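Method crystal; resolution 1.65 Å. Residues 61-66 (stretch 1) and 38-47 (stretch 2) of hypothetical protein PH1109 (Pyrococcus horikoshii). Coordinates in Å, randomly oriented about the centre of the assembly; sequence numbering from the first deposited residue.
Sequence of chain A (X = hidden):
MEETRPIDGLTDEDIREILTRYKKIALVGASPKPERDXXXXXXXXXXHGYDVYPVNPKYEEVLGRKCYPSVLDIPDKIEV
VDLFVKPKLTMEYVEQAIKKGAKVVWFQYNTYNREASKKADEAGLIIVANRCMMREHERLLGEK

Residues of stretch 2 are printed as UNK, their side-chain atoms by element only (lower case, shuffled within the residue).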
# COMPACT_ATOMS: atom_id res chain seq x y z
N GLU A 61 1.61 -16.80 -5.02
CA GLU A 61 0.30 -16.72 -4.38
C GLU A 61 0.41 -16.40 -2.90
O GLU A 61 1.22 -16.99 -2.19
CB GLU A 61 -0.45 -18.05 -4.57
CG GLU A 61 -1.84 -18.08 -3.97
CD GLU A 61 -2.55 -19.39 -4.25
OE1 GLU A 61 -3.71 -19.55 -3.80
OE2 GLU A 61 -1.96 -20.27 -4.92
N VAL A 62 -0.40 -15.46 -2.43
CA VAL A 62 -0.39 -15.08 -1.03
C VAL A 62 -1.83 -14.92 -0.56
O VAL A 62 -2.62 -14.23 -1.19
CB VAL A 62 0.37 -13.75 -0.81
CG1 VAL A 62 0.30 -13.33 0.65
CG2 VAL A 62 1.83 -13.91 -1.23
N LEU A 63 -2.17 -15.60 0.53
CA LEU A 63 -3.51 -15.55 1.10
C LEU A 63 -4.61 -15.80 0.08
O LEU A 63 -5.63 -15.11 0.07
CB LEU A 63 -3.71 -14.20 1.81
CG LEU A 63 -2.81 -14.03 3.04
CD1 LEU A 63 -2.83 -12.58 3.53
CD2 LEU A 63 -3.29 -14.98 4.13
N GLY A 64 -4.41 -16.79 -0.78
CA GLY A 64 -5.39 -17.13 -1.79
C GLY A 64 -5.49 -16.16 -2.95
O GLY A 64 -6.40 -16.27 -3.78
N ARG A 65 -4.55 -15.22 -3.03
CA ARG A 65 -4.55 -14.23 -4.10
C ARG A 65 -3.33 -14.41 -5.00
O ARG A 65 -2.23 -14.67 -4.52
CB ARG A 65 -4.53 -12.82 -3.50
CG ARG A 65 -5.72 -12.52 -2.58
CD ARG A 65 -7.00 -12.35 -3.37
NE ARG A 65 -6.94 -11.18 -4.26
CZ ARG A 65 -7.84 -10.91 -5.20
NH1 ARG A 65 -8.87 -11.72 -5.40
NH2 ARG A 65 -7.69 -9.83 -5.96
N LYS A 66 -3.54 -14.27 -6.31
CA LYS A 66 -2.42 -14.40 -7.24
C LYS A 66 -1.44 -13.27 -6.96
O LYS A 66 -1.83 -12.11 -6.89
CB LYS A 66 -2.90 -14.32 -8.69
CG LYS A 66 -1.76 -14.44 -9.70
CD LYS A 66 -2.27 -14.41 -11.13
CE LYS A 66 -1.12 -14.54 -12.11
NZ LYS A 66 -1.60 -14.56 -13.52
N UNK A 38 3.20 -7.40 6.44
CA UNK A 38 2.57 -7.45 5.12
C UNK A 38 1.43 -8.46 5.08
O UNK A 38 0.40 -8.22 4.45
c UNK A 38 3.61 -7.80 4.06
N UNK A 39 1.60 -9.59 5.77
CA UNK A 39 0.57 -10.61 5.79
C UNK A 39 -0.58 -10.20 6.72
O UNK A 39 -1.75 -10.29 6.35
o UNK A 39 -0.66 -13.28 7.05
n UNK A 39 0.27 -13.87 5.09
c UNK A 39 1.17 -11.95 6.25
c UNK A 39 0.18 -13.10 6.16
N UNK A 40 -0.22 -9.72 7.90
CA UNK A 40 -1.21 -9.27 8.88
C UNK A 40 -2.15 -8.23 8.27
O UNK A 40 -3.38 -8.34 8.37
c UNK A 40 -0.51 -8.66 10.10
c UNK A 40 1.24 -9.20 11.88
c UNK A 40 0.34 -9.74 10.79
c UNK A 40 -1.54 -8.08 11.07
N UNK A 41 -1.57 -7.21 7.64
CA UNK A 41 -2.36 -6.14 7.04
C UNK A 41 -3.17 -6.63 5.84
O UNK A 41 -4.35 -6.29 5.70
c UNK A 41 -0.73 -4.39 7.82
c UNK A 41 -1.45 -4.97 6.61
c UNK A 41 -2.28 -3.88 5.93
N UNK A 42 -2.57 -7.44 4.98
CA UNK A 42 -3.31 -7.93 3.83
C UNK A 42 -4.52 -8.75 4.27
O UNK A 42 -5.62 -8.61 3.74
c UNK A 42 -3.17 -10.76 -0.66
c UNK A 42 -3.14 -9.25 1.66
s UNK A 42 -2.00 -10.01 0.48
c UNK A 42 -2.43 -8.78 2.92
N UNK A 43 -4.31 -9.62 5.26
CA UNK A 43 -5.39 -10.45 5.76
C UNK A 43 -6.55 -9.58 6.24
O UNK A 43 -7.71 -9.84 5.94
c UNK A 43 -5.32 -13.18 8.54
n UNK A 43 -5.76 -14.94 10.23
c UNK A 43 -5.92 -12.31 7.45
c UNK A 43 -4.89 -11.34 6.90
c UNK A 43 -6.35 -14.11 9.15
N UNK A 44 -6.21 -8.53 6.98
CA UNK A 44 -7.20 -7.60 7.51
C UNK A 44 -7.95 -6.90 6.38
O UNK A 44 -9.18 -6.78 6.42
c UNK A 44 -8.64 -3.42 8.77
c UNK A 44 -6.51 -6.57 8.41
o UNK A 44 -10.05 -2.66 10.55
c UNK A 44 -7.98 -5.67 10.26
c UNK A 44 -9.17 -3.60 10.04
c UNK A 44 -8.85 -4.72 10.79
c UNK A 44 -7.43 -5.52 8.99
c UNK A 44 -7.77 -4.38 8.25
N UNK A 45 -7.22 -6.44 5.38
CA UNK A 45 -7.84 -5.75 4.25
C UNK A 45 -8.80 -6.67 3.49
O UNK A 45 -9.89 -6.25 3.11
c UNK A 45 -6.77 -5.20 3.30
c UNK A 45 -6.72 -2.87 4.19
c UNK A 45 -5.88 -4.10 3.88
c UNK A 45 -4.77 -3.76 2.89
N UNK A 46 -8.40 -7.91 3.27
CA UNK A 46 -9.26 -8.85 2.57
C UNK A 46 -10.53 -9.07 3.37
O UNK A 46 -11.63 -9.14 2.81
c UNK A 46 -7.41 -10.20 1.33
c UNK A 46 -7.98 -9.93 -0.05
c UNK A 46 -8.54 -10.19 2.37
c UNK A 46 -6.70 -11.54 1.36
N UNK A 47 -10.38 -9.17 4.69
CA UNK A 47 -11.52 -9.38 5.57
C UNK A 47 -12.43 -8.16 5.65
O UNK A 47 -13.56 -8.25 6.11
c UNK A 47 -10.39 -11.16 7.01
o UNK A 47 -9.64 -10.55 9.19
o UNK A 47 -9.16 -12.57 8.48
c UNK A 47 -9.68 -11.45 8.32
c UNK A 47 -11.04 -9.78 6.97

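Position 38 has one side-chain carbon and nothing more. It lies out of reach of stretch 1. This is Ala38.

Position 39 has two carbons, the second carrying one oxygen and one nitrogen. That is a short carboxamide. CA-to-CB points sideways, but the end of the chain comes nearer, and its nitrogen lies 3.7 Å from CD1 of Leu63. The residue is Asn39. Its ND2 makes no hydrogen bond to stretch 1; it is hydrogen-bonded elsewhere in the structure.

Position 40 has four carbons, forked at the first, with one arm two carbons long. Its CA-to-CB bond points away from stretch 1. This is Ile40.

Position 41 has three carbons, the first carrying the other two. Its CA-to-CB bond also points away. This is Val41.

Position 42 has an unbranched chain of two carbons, a sulfur and a last carbon. CA-to-CB points toward stretch 1. The last carbon lies 3.6 Å from O of Val62 and 3.6 Å from CG of Arg65. A thioether of this kind identifies Met42, and that carbon is CE. The chain is extended, with chi1, chi2 and chi3 all t. Its SD is 4.0 Å from CG1 of Val62, and its CG is 3.8 Å from CD1 of Leu63.

Position 43 has four carbons in a row ending in nitrogen. CD1 of Leu63 lies 3.7 Å from its backbone N and 4.1 Å from its CB. The end of the chain leads away. This is Lys43, fully extended and exposed.

Position 44 has one carbon, then a six-carbon ring bearing an oxygen. It is out of reach of stretch 1. This is Tyr44.

Position 45 has four carbons, forked at the second, and is also out of reach. This is Leu45.

Position 46 has the same count and fork, but its CA-to-CB bond points toward stretch 1. One terminal carbon lies 4.0 Å from CB of Leu63. This is Leu46, and that carbon is CD1, which also lies 4.2 Å from CG of Arg65.

Position 47 has three carbons, the third carrying two oxygens. It does not reach stretch 1. This is Glu47.

The contact is a beta turn packed on one side of a helix. The type I' turn runs from Val62 to Arg65 and is closed by Arg65 N to Val62 O at 2.8 Å. The CA-to-CB bonds of Val62, Leu63 and Arg65 point toward the helix. Asn39, Met42 and Leu46 meet them at the three- and four-residue spacing of one helical side, and Lys43 adds its backbone N and CB. Gly64 makes no contact; its positive phi suits glycine. No hydrogen bond crosses between the stretches, so packing makes the contact, with 323 Å² buried in all.

Stretch 2, residues 38-47: ANIVMKYLLE
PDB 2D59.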